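Local coordinates for protein hyaluronoglucosaminidase (Apis mellifera, PDB 1FCQ) that is a bee-venom hyaluronidase and major allergen, a family 56 glycosidase that hydrolyses hyaluronan on a TIM-barrel scaffold, at residues Pro117-Asn122 with Arg155-Tyr160; Leu132-Val137 with Gln151-Arg156; Phe29-Glu34 with Tyr319-Leu324. All coordinates share one frame; numbering follows the deposited sequence.

Contact 1: Pro117-Asn122 with Arg155-Tyr160; sequences PIFRQN and RRFEKY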
loop_
_atom_site.group_PDB
_atom_site.type_symbol
_atom_site.label_atom_id
_atom_site.label_comp_id
_atom_site.label_asym_id
_atom_site.label_seq_id
_atom_site.Cartn_x
_atom_site.Cartn_y
_atom_site.Cartn_z
ATOM N N PRO A 117 6.012 0.750 11.321
ATOM C CA PRO A 117 6.782 -0.022 12.284
ATOM C C PRO A 117 7.988 0.723 12.836
ATOM O O PRO A 117 8.637 0.215 13.782
ATOM C CB PRO A 117 7.186 -1.263 11.476
ATOM C CG PRO A 117 7.337 -0.728 10.085
ATOM C CD PRO A 117 6.183 0.258 9.929
ATOM N N ILE A 118 8.306 1.866 12.276
ATOM C CA ILE A 118 9.359 2.765 12.718
ATOM C C ILE A 118 8.654 3.825 13.578
ATOM O O ILE A 118 7.838 4.624 13.130
ATOM C CB ILE A 118 10.137 3.470 11.602
ATOM C CG1 ILE A 118 10.787 2.478 10.638
ATOM C CG2 ILE A 118 11.181 4.425 12.198
ATOM C CD1 ILE A 118 11.842 1.586 11.268
ATOM N N PHE A 119 9.011 3.824 14.865
ATOM C CA PHE A 119 8.363 4.715 15.832
ATOM C C PHE A 119 8.341 6.157 15.363
ATOM O O PHE A 119 7.308 6.835 15.362
ATOM C CB PHE A 119 9.122 4.623 17.158
ATOM C CG PHE A 119 8.513 5.313 18.340
ATOM C CD1 PHE A 119 7.440 4.731 18.991
ATOM C CD2 PHE A 119 9.035 6.498 18.829
ATOM C CE1 PHE A 119 6.860 5.332 20.100
ATOM C CE2 PHE A 119 8.462 7.107 19.943
ATOM C CZ PHE A 119 7.381 6.511 20.569
ATOM N N ARG A 120 9.499 6.650 14.935
ATOM C CA ARG A 120 9.633 8.028 14.505
ATOM C C ARG A 120 8.716 8.454 13.382
ATOM O O ARG A 120 8.249 9.600 13.364
ATOM C CB ARG A 120 11.094 8.282 14.096
ATOM C CG ARG A 120 11.334 9.753 13.737
ATOM C CD ARG A 120 12.764 9.876 13.194
ATOM N NE ARG A 120 12.770 9.373 11.825
ATOM C CZ ARG A 120 12.527 10.022 10.699
ATOM N NH1 ARG A 120 12.279 11.326 10.680
ATOM N NH2 ARG A 120 12.549 9.356 9.547
ATOM N N GLN A 121 8.374 7.553 12.456
ATOM C CA GLN A 121 7.527 7.896 11.325
ATOM C C GLN A 121 6.049 8.011 11.625
ATOM O O GLN A 121 5.258 8.356 10.731
ATOM C CB GLN A 121 7.754 6.879 10.195
ATOM C CG GLN A 121 9.154 6.961 9.615
ATOM C CD GLN A 121 9.469 5.821 8.660
ATOM O OE1 GLN A 121 10.615 5.373 8.514
ATOM N NE2 GLN A 121 8.418 5.361 8.010
ATOM N N ASN A 122 5.618 7.709 12.843
ATOM C CA ASN A 122 4.219 7.889 13.226
ATOM C C ASN A 122 3.987 9.353 13.605
ATOM O O ASN A 122 3.746 9.708 14.768
ATOM C CB ASN A 122 3.883 6.907 14.352
ATOM C CG ASN A 122 3.928 5.487 13.775
ATOM O OD1 ASN A 122 2.985 5.133 13.067
ATOM N ND2 ASN A 122 4.994 4.763 14.075
ATOM N N ARG A 155 11.601 1.228 21.674
ATOM C CA ARG A 155 12.038 -0.157 21.517
ATOM C C ARG A 155 10.892 -1.152 21.501
ATOM O O ARG A 155 10.809 -2.021 20.620
ATOM C CB ARG A 155 13.035 -0.507 22.642
ATOM C CG ARG A 155 13.584 -1.913 22.482
ATOM C CD ARG A 155 14.209 -2.436 23.788
ATOM N NE ARG A 155 13.746 -3.816 23.897
ATOM C CZ ARG A 155 12.875 -4.337 24.734
ATOM N NH1 ARG A 155 12.304 -3.654 25.711
ATOM N NH2 ARG A 155 12.595 -5.625 24.574
ATOM N N ARG A 156 9.960 -1.027 22.458
ATOM C CA ARG A 156 8.834 -1.939 22.539
ATOM C C ARG A 156 7.910 -1.774 21.332
ATOM O O ARG A 156 7.486 -2.767 20.740
ATOM C CB ARG A 156 8.031 -1.717 23.823
ATOM C CG ARG A 156 8.777 -2.120 25.096
ATOM C CD ARG A 156 7.842 -1.840 26.267
ATOM N NE ARG A 156 8.407 -2.061 27.577
ATOM C CZ ARG A 156 7.853 -1.890 28.767
ATOM N NH1 ARG A 156 6.606 -1.467 28.949
ATOM N NH2 ARG A 156 8.582 -2.153 29.848
ATOM N N PHE A 157 7.647 -0.522 20.953
ATOM C CA PHE A 157 6.786 -0.324 19.775
ATOM C C PHE A 157 7.408 -0.957 18.536
ATOM O O PHE A 157 6.711 -1.659 17.797
ATOM C CB PHE A 157 6.537 1.166 19.532
ATOM C CG PHE A 157 5.774 1.440 18.261
ATOM C CD1 PHE A 157 4.388 1.505 18.306
ATOM C CD2 PHE A 157 6.439 1.612 17.058
ATOM C CE1 PHE A 157 3.676 1.752 17.139
ATOM C CE2 PHE A 157 5.721 1.838 15.898
ATOM C CZ PHE A 157 4.337 1.913 15.938
ATOM N N GLU A 158 8.693 -0.697 18.304
ATOM C CA GLU A 158 9.331 -1.241 17.100
ATOM C C GLU A 158 9.455 -2.752 17.156
ATOM O O GLU A 158 9.298 -3.437 16.131
ATOM C CB GLU A 158 10.692 -0.570 16.878
ATOM C CG GLU A 158 10.484 0.904 16.571
ATOM C CD GLU A 158 11.704 1.665 16.122
ATOM O OE1 GLU A 158 12.843 1.183 16.315
ATOM O OE2 GLU A 158 11.563 2.751 15.555
ATOM N N LYS A 159 9.765 -3.302 18.336
ATOM C CA LYS A 159 9.866 -4.748 18.470
ATOM C C LYS A 159 8.572 -5.457 18.075
ATOM O O LYS A 159 8.589 -6.357 17.222
ATOM C CB LYS A 159 10.224 -5.097 19.914
ATOM C CG LYS A 159 10.209 -6.587 20.227
ATOM C CD LYS A 159 10.913 -6.761 21.576
ATOM C CE LYS A 159 11.218 -8.218 21.835
ATOM N NZ LYS A 159 10.058 -8.921 22.439
ATOM N N TYR A 160 7.448 -4.994 18.637
ATOM C CA TYR A 160 6.171 -5.652 18.378
ATOM C C TYR A 160 5.555 -5.224 17.057
ATOM O O TYR A 160 4.848 -6.013 16.439
ATOM C CB TYR A 160 5.251 -5.491 19.611
ATOM C CG TYR A 160 5.868 -6.303 20.747
ATOM C CD1 TYR A 160 6.668 -5.690 21.703
ATOM C CD2 TYR A 160 5.694 -7.678 20.792
ATOM C CE1 TYR A 160 7.256 -6.441 22.706
ATOM C CE2 TYR A 160 6.293 -8.435 21.787
ATOM C CZ TYR A 160 7.062 -7.805 22.738
ATOM O OH TYR A 160 7.658 -8.550 23.733
HETATM O O HOH W 1 10.000 -2.190 13.650
HETATM O O HOH W 2 12.036 5.387 15.399
#

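Contact 2: Leu132-Val137 with Gln151-Arg156; sequences LSVEVV and QEAKRR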
loop_
_atom_site.group_PDB
_atom_site.type_symbol
_atom_site.label_atom_id
_atom_site.label_comp_id
_atom_site.label_asym_id
_atom_site.label_seq_id
_atom_site.Cartn_x
_atom_site.Cartn_y
_atom_site.Cartn_z
ATOM N N LEU A 132 0.769 6.908 23.180
ATOM C CA LEU A 132 0.313 5.771 23.945
ATOM C C LEU A 132 1.484 4.877 24.335
ATOM O O LEU A 132 1.488 4.371 25.449
ATOM C CB LEU A 132 -0.747 4.964 23.195
ATOM C CG LEU A 132 -1.275 3.731 23.918
ATOM C CD1 LEU A 132 -1.890 4.074 25.272
ATOM C CD2 LEU A 132 -2.285 2.999 23.044
ATOM N N SER A 133 2.457 4.745 23.429
ATOM C CA SER A 133 3.621 3.920 23.753
ATOM C C SER A 133 4.321 4.461 25.004
ATOM O O SER A 133 4.687 3.683 25.878
ATOM C CB SER A 133 4.613 3.905 22.593
ATOM O OG SER A 133 4.025 3.297 21.446
ATOM N N VAL A 134 4.571 5.763 25.021
ATOM C CA VAL A 134 5.222 6.405 26.163
ATOM C C VAL A 134 4.348 6.345 27.409
ATOM O O VAL A 134 4.838 6.006 28.499
ATOM C CB VAL A 134 5.591 7.854 25.826
ATOM C CG1 VAL A 134 6.123 8.558 27.078
ATOM C CG2 VAL A 134 6.627 7.905 24.715
ATOM N N GLU A 135 3.048 6.607 27.277
ATOM C CA GLU A 135 2.148 6.549 28.422
ATOM C C GLU A 135 2.177 5.208 29.121
ATOM O O GLU A 135 2.204 5.112 30.348
ATOM C CB GLU A 135 0.735 6.911 27.976
ATOM C CG GLU A 135 -0.397 6.722 28.958
ATOM C CD GLU A 135 -1.757 6.816 28.277
ATOM O OE1 GLU A 135 -1.849 7.218 27.093
ATOM O OE2 GLU A 135 -2.744 6.459 28.958
ATOM N N VAL A 136 2.164 4.108 28.366
ATOM C CA VAL A 136 2.190 2.764 28.909
ATOM C C VAL A 136 3.485 2.515 29.685
ATOM O O VAL A 136 3.404 1.943 30.778
ATOM C CB VAL A 136 2.039 1.760 27.740
ATOM C CG1 VAL A 136 2.359 0.335 28.165
ATOM C CG2 VAL A 136 0.605 1.859 27.219
ATOM N N VAL A 137 4.618 2.962 29.150
ATOM C CA VAL A 137 5.895 2.775 29.841
ATOM C C VAL A 137 5.883 3.583 31.140
ATOM O O VAL A 137 6.301 3.070 32.183
ATOM C CB VAL A 137 7.123 3.164 29.012
ATOM C CG1 VAL A 137 8.423 3.015 29.822
ATOM C CG2 VAL A 137 7.250 2.267 27.782
ATOM N N GLN A 151 13.242 5.685 25.408
ATOM C CA GLN A 151 13.978 4.588 24.762
ATOM C C GLN A 151 13.196 3.288 24.774
ATOM O O GLN A 151 13.100 2.539 23.782
ATOM C CB GLN A 151 15.285 4.504 25.532
ATOM C CG GLN A 151 16.135 3.268 25.600
ATOM C CD GLN A 151 17.312 3.496 26.546
ATOM O OE1 GLN A 151 17.472 2.825 27.563
ATOM N NE2 GLN A 151 18.147 4.474 26.211
ATOM N N GLU A 152 12.594 2.968 25.918
ATOM C CA GLU A 152 11.783 1.772 26.088
ATOM C C GLU A 152 10.528 1.825 25.220
ATOM O O GLU A 152 10.172 0.841 24.572
ATOM C CB GLU A 152 11.439 1.591 27.567
ATOM C CG GLU A 152 10.640 0.333 27.866
ATOM C CD GLU A 152 11.430 -0.956 27.733
ATOM O OE1 GLU A 152 12.613 -0.884 27.365
ATOM O OE2 GLU A 152 10.869 -2.035 27.992
ATOM N N ALA A 153 9.846 2.961 25.184
ATOM C CA ALA A 153 8.651 3.124 24.376
ATOM C C ALA A 153 8.940 2.823 22.902
ATOM O O ALA A 153 8.210 2.061 22.265
ATOM C CB ALA A 153 8.129 4.554 24.503
ATOM N N LYS A 154 9.990 3.443 22.381
ATOM C CA LYS A 154 10.385 3.226 20.996
ATOM C C LYS A 154 10.770 1.774 20.771
ATOM O O LYS A 154 10.364 1.170 19.783
ATOM C CB LYS A 154 11.575 4.122 20.650
ATOM C CG LYS A 154 12.257 3.820 19.326
ATOM C CD LYS A 154 13.504 4.691 19.182
ATOM C CE LYS A 154 14.109 4.557 17.792
ATOM N NZ LYS A 154 14.473 3.146 17.485
ATOM N N ARG A 155 11.601 1.228 21.674
ATOM C CA ARG A 155 12.038 -0.157 21.517
ATOM C C ARG A 155 10.892 -1.152 21.501
ATOM O O ARG A 155 10.809 -2.021 20.620
ATOM C CB ARG A 155 13.035 -0.507 22.642
ATOM C CG ARG A 155 13.584 -1.913 22.482
ATOM C CD ARG A 155 14.209 -2.436 23.788
ATOM N NE ARG A 155 13.746 -3.816 23.897
ATOM C CZ ARG A 155 12.875 -4.337 24.734
ATOM N NH1 ARG A 155 12.304 -3.654 25.711
ATOM N NH2 ARG A 155 12.595 -5.625 24.574
ATOM N N ARG A 156 9.960 -1.027 22.458
ATOM C CA ARG A 156 8.834 -1.939 22.539
ATOM C C ARG A 156 7.910 -1.774 21.332
ATOM O O ARG A 156 7.486 -2.767 20.740
ATOM C CB ARG A 156 8.031 -1.717 23.823
ATOM C CG ARG A 156 8.777 -2.120 25.096
ATOM C CD ARG A 156 7.842 -1.840 26.267
ATOM N NE ARG A 156 8.407 -2.061 27.577
ATOM C CZ ARG A 156 7.853 -1.890 28.767
ATOM N NH1 ARG A 156 6.606 -1.467 28.949
ATOM N NH2 ARG A 156 8.582 -2.153 29.848
#

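Contact 3: Phe29-Glu34 with Tyr319-Leu324; sequences FEEVSE and YLNNEL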
loop_
_atom_site.group_PDB
_atom_site.type_symbol
_atom_site.label_atom_id
_atom_site.label_comp_id
_atom_site.label_asym_id
_atom_site.label_seq_id
_atom_site.Cartn_x
_atom_site.Cartn_y
_atom_site.Cartn_z
ATOM N N PHE A 29 -16.136 -4.393 -18.316
ATOM C CA PHE A 29 -14.809 -3.839 -18.511
ATOM C C PHE A 29 -13.839 -4.765 -19.210
ATOM O O PHE A 29 -12.634 -4.763 -18.926
ATOM C CB PHE A 29 -14.267 -3.383 -17.128
ATOM C CG PHE A 29 -14.950 -2.099 -16.708
ATOM C CD1 PHE A 29 -16.200 -2.125 -16.120
ATOM C CD2 PHE A 29 -14.330 -0.874 -16.931
ATOM C CE1 PHE A 29 -16.841 -0.955 -15.748
ATOM C CE2 PHE A 29 -14.971 0.296 -16.554
ATOM C CZ PHE A 29 -16.210 0.262 -15.950
ATOM N N GLU A 30 -14.274 -5.455 -20.272
ATOM C CA GLU A 30 -13.388 -6.319 -21.035
ATOM C C GLU A 30 -12.275 -5.558 -21.739
ATOM O O GLU A 30 -11.202 -6.098 -21.974
ATOM C CB GLU A 30 -14.163 -7.145 -22.069
ATOM C CG GLU A 30 -15.355 -7.875 -21.483
ATOM C CD GLU A 30 -16.681 -7.170 -21.662
ATOM O OE1 GLU A 30 -16.729 -5.919 -21.692
ATOM O OE2 GLU A 30 -17.686 -7.915 -21.780
ATOM N N GLU A 31 -12.459 -4.280 -22.060
ATOM C CA GLU A 31 -11.455 -3.489 -22.731
ATOM C C GLU A 31 -10.189 -3.310 -21.905
ATOM O O GLU A 31 -9.148 -3.093 -22.514
ATOM C CB GLU A 31 -11.970 -2.123 -23.186
ATOM C CG GLU A 31 -12.403 -1.217 -22.056
ATOM C CD GLU A 31 -13.859 -1.365 -21.688
ATOM O OE1 GLU A 31 -14.473 -0.315 -21.384
ATOM O OE2 GLU A 31 -14.434 -2.472 -21.697
ATOM N N VAL A 32 -10.268 -3.457 -20.575
ATOM C CA VAL A 32 -9.033 -3.357 -19.787
ATOM C C VAL A 32 -7.923 -4.229 -20.343
ATOM O O VAL A 32 -6.813 -3.763 -20.553
ATOM C CB VAL A 32 -9.362 -3.783 -18.336
ATOM C CG1 VAL A 32 -8.126 -3.961 -17.481
ATOM C CG2 VAL A 32 -10.252 -2.709 -17.715
ATOM N N SER A 33 -8.233 -5.513 -20.554
ATOM C CA SER A 33 -7.257 -6.455 -21.069
ATOM C C SER A 33 -7.337 -6.569 -22.583
ATOM O O SER A 33 -6.290 -6.713 -23.222
ATOM C CB SER A 33 -7.481 -7.835 -20.444
ATOM O OG SER A 33 -8.818 -8.271 -20.560
ATOM N N GLU A 34 -8.547 -6.470 -23.140
ATOM C CA GLU A 34 -8.672 -6.689 -24.587
ATOM C C GLU A 34 -8.147 -5.546 -25.434
ATOM O O GLU A 34 -7.646 -5.798 -26.540
ATOM C CB GLU A 34 -10.117 -7.018 -24.951
ATOM C CG GLU A 34 -10.649 -8.257 -24.253
ATOM C CD GLU A 34 -12.038 -8.664 -24.705
ATOM O OE1 GLU A 34 -12.721 -7.848 -25.362
ATOM O OE2 GLU A 34 -12.451 -9.801 -24.390
ATOM N N TYR A 319 -13.956 7.630 -18.781
ATOM C CA TYR A 319 -12.597 8.103 -18.486
ATOM C C TYR A 319 -11.563 7.090 -18.935
ATOM O O TYR A 319 -10.495 7.401 -19.491
ATOM C CB TYR A 319 -12.441 8.394 -16.990
ATOM C CG TYR A 319 -11.041 8.816 -16.599
ATOM C CD1 TYR A 319 -10.503 10.038 -16.963
ATOM C CD2 TYR A 319 -10.253 7.968 -15.818
ATOM C CE1 TYR A 319 -9.223 10.413 -16.588
ATOM C CE2 TYR A 319 -8.985 8.335 -15.440
ATOM C CZ TYR A 319 -8.461 9.542 -15.829
ATOM O OH TYR A 319 -7.201 9.910 -15.430
ATOM N N LEU A 320 -11.819 5.804 -18.669
ATOM C CA LEU A 320 -10.946 4.730 -19.107
ATOM C C LEU A 320 -10.735 4.732 -20.625
ATOM O O LEU A 320 -9.620 4.584 -21.101
ATOM C CB LEU A 320 -11.490 3.360 -18.676
ATOM C CG LEU A 320 -10.786 2.118 -19.216
ATOM C CD1 LEU A 320 -9.329 2.083 -18.729
ATOM C CD2 LEU A 320 -11.484 0.826 -18.814
ATOM N N ASN A 321 -11.811 4.909 -21.381
ATOM C CA ASN A 321 -11.714 4.867 -22.844
ATOM C C ASN A 321 -11.217 6.182 -23.420
ATOM O O ASN A 321 -10.501 6.146 -24.428
ATOM C CB ASN A 321 -13.055 4.366 -23.383
ATOM C CG ASN A 321 -13.169 2.863 -23.121
ATOM O OD1 ASN A 321 -12.307 2.092 -23.545
ATOM N ND2 ASN A 321 -14.201 2.421 -22.423
ATOM N N ASN A 322 -11.523 7.290 -22.778
ATOM C CA ASN A 322 -11.083 8.598 -23.229
ATOM C C ASN A 322 -9.603 8.830 -22.939
ATOM O O ASN A 322 -8.868 9.407 -23.741
ATOM C CB ASN A 322 -11.857 9.728 -22.537
ATOM C CG ASN A 322 -13.287 9.993 -22.956
ATOM O OD1 ASN A 322 -13.747 9.449 -23.943
ATOM N ND2 ASN A 322 -14.013 10.838 -22.233
ATOM N N GLU A 323 -9.170 8.523 -21.699
ATOM C CA GLU A 323 -7.839 8.887 -21.253
ATOM C C GLU A 323 -6.972 7.822 -20.590
ATOM O O GLU A 323 -5.830 7.683 -21.026
ATOM C CB GLU A 323 -7.970 10.035 -20.228
ATOM C CG GLU A 323 -8.698 11.292 -20.694
ATOM C CD GLU A 323 -7.978 11.984 -21.836
ATOM O OE1 GLU A 323 -6.759 11.780 -22.003
ATOM O OE2 GLU A 323 -8.620 12.750 -22.590
ATOM N N LEU A 324 -7.469 7.132 -19.560
ATOM C CA LEU A 324 -6.628 6.197 -18.813
ATOM C C LEU A 324 -6.146 5.017 -19.649
ATOM O O LEU A 324 -4.939 4.752 -19.666
ATOM C CB LEU A 324 -7.345 5.707 -17.555
ATOM C CG LEU A 324 -6.585 4.739 -16.640
ATOM C CD1 LEU A 324 -5.337 5.379 -16.039
ATOM C CD2 LEU A 324 -7.523 4.251 -15.532
#

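Contact 1: Pro117-Asn122 with Arg155-Tyr160
E158 reaches out from helix 146-175 and takes hold of the start of the turn at F119. Its CB lies 3.8 Å from P117 O, and CG comes closer, 3.4 Å from the same oxygen. CG stands anti to its own carbonyl carbon (chi1 -66°), and from there the chain runs extended, carrying the carboxylate past P117 to the backbone of F119. There OE2 accepts from F119 N at 2.9 Å through its anti lone pair, with an N-H...O angle of 153°. A water gives a hydrogen to OE2 and accepts from R120 N, so two consecutive peptide N-H groups of the turn are served by one carboxylate oxygen, directly and through solvent. The other oxygen, OE1, pairs with K154, one turn earlier on the helix, which should favour the charged form. A second water donates to both P117 O and E158 O and ties the backbones together.

Beside this polar grip, F119 turns its edge toward the face of F157 in an offset edge-to-face pair, centroids 5.7 Å apart and planes at 68°. F119 CD1 meets F157 CB at 3.7 Å. At the far end of the F157 ring, N122 ND2 lies 3.5 Å from CZ; the carbonyl oxygen of that amide, OD1, is held by R116 N.

The loop follows barrel strand 107-111 and leads to helix 127-140, so the contact packs helix 146-175 against a loop that leaves the C-terminal end of a barrel strand, the end that bears the active site in TIM-barrel enzymes.

Contact 2: Leu132-Val137 with Gln151-Arg156
V137 lays a methyl over one face of the R156 guanidinium, CG2 standing 4.0 Å from NH1, so an apolar branch packs on a charged group. The guanidinium has polar partners of its own: E152, one turn back, forms a salt-bridge network with R156 and R155, while E140 pairs with R156 NH1 and H141 accepts from NH2.

With CG1 anti to the backbone N (chi1 177°), V137 splits its two methyls over the partner helix. CG1 rests 4.0 Å from E152 CB, and CG2 touches A153 N at 3.7 Å. The V137 and E152 side chains cross at about a right angle.

Small A153 lets the backbones come close: its CA is 5.1 Å from V134 CA, and the axes of segments 132-137 and 151-156 approach to 8.4 Å. A153 CB fits beside V134 CG2, 3.7 Å away, with S133 CB a little farther off. S133 OG bonds to Y129 O in its own helix and to Q80.

Helices 127-140 and 146-175 follow one another in the chain; within this contact their two segments run at 120° to each other. V149 extends the seam against V134 and V137, while at S133 the packing passes on to F119 and F157.

Contact 3: Phe29-Glu34 with Tyr319-Leu324
A turn leading into the short helix 31-34 faces part of helix 310-328, their backbones well apart: E31 CA is 8.4 Å from N321 CA, and V32 CA is about as far from L320 CA. The space between is bridged by side chains. Before the short helix, F29 takes a left-handed helical backbone conformation, and its carbonyl accepts from V32 N in a tight turn. Across from it, helix 310-328 widens into a pi-type turn at 320-324, where Y319 O accepts from both E323 N (2.8 Å) and L324 N (3.0 Å), which reach it from opposite faces of the carbonyl plane.

The apolar half of the contact gathers on one methyl. L320 CD2 sits at the edge of the F29 ring, in its plane, 3.8 Å from CD2 of the phenyl. The same methyl touches V32 CG2 at 3.9 Å, and E31 CG lies equally close to it.

E31 makes the polar half. Its CG occupies the crowded position between backbone N and carbonyl carbon (chi1 63°), and the chain then bends to bring the carboxylate up to N321. ND2 of N321 donates to E31 OE1 at 2.9 Å and a nearly straight 165°, meeting the oxygen on its anti side; the carboxylate and amide planes differ by 22°. Each group has a further hold: R317 forms a salt bridge with E31 OE2, and Y36 bonds to N321 OD1. R317 also makes a cation-pi contact with F29, so one arginine of helix 310-328 meets both F29 and E31, in the first half of the partner segment.

W15 of barrel strand 12-16 touches both V32 and L320, while the C22-C313 disulfide links the chain ahead of F29 to helix 310-328, whose other flank packs on helix 280-292.

In the fold
Contacts 1 and 2 are neighbours, their centres 9 Å apart, and both rest on helix 146-175; F119 CE1 reaches S133 CB at 3.6 Å, so the packing runs from one into the other. Contact 3 lies on the opposite side of the chain's centre, about 42 Å from contact 1 and 49 Å from contact 2 between centres, and joins regions near the two ends of the modelled chain, with contacts 1 and 2 nested between them in sequence. Contact 1 is partly buried, and waters take part in it. Contacts 2 and 3 are buried: the helix pair meets through small apolar groups, its charges paired alongside, whereas contact 3 crosses a wider gap with a direct carboxylate-amide bond.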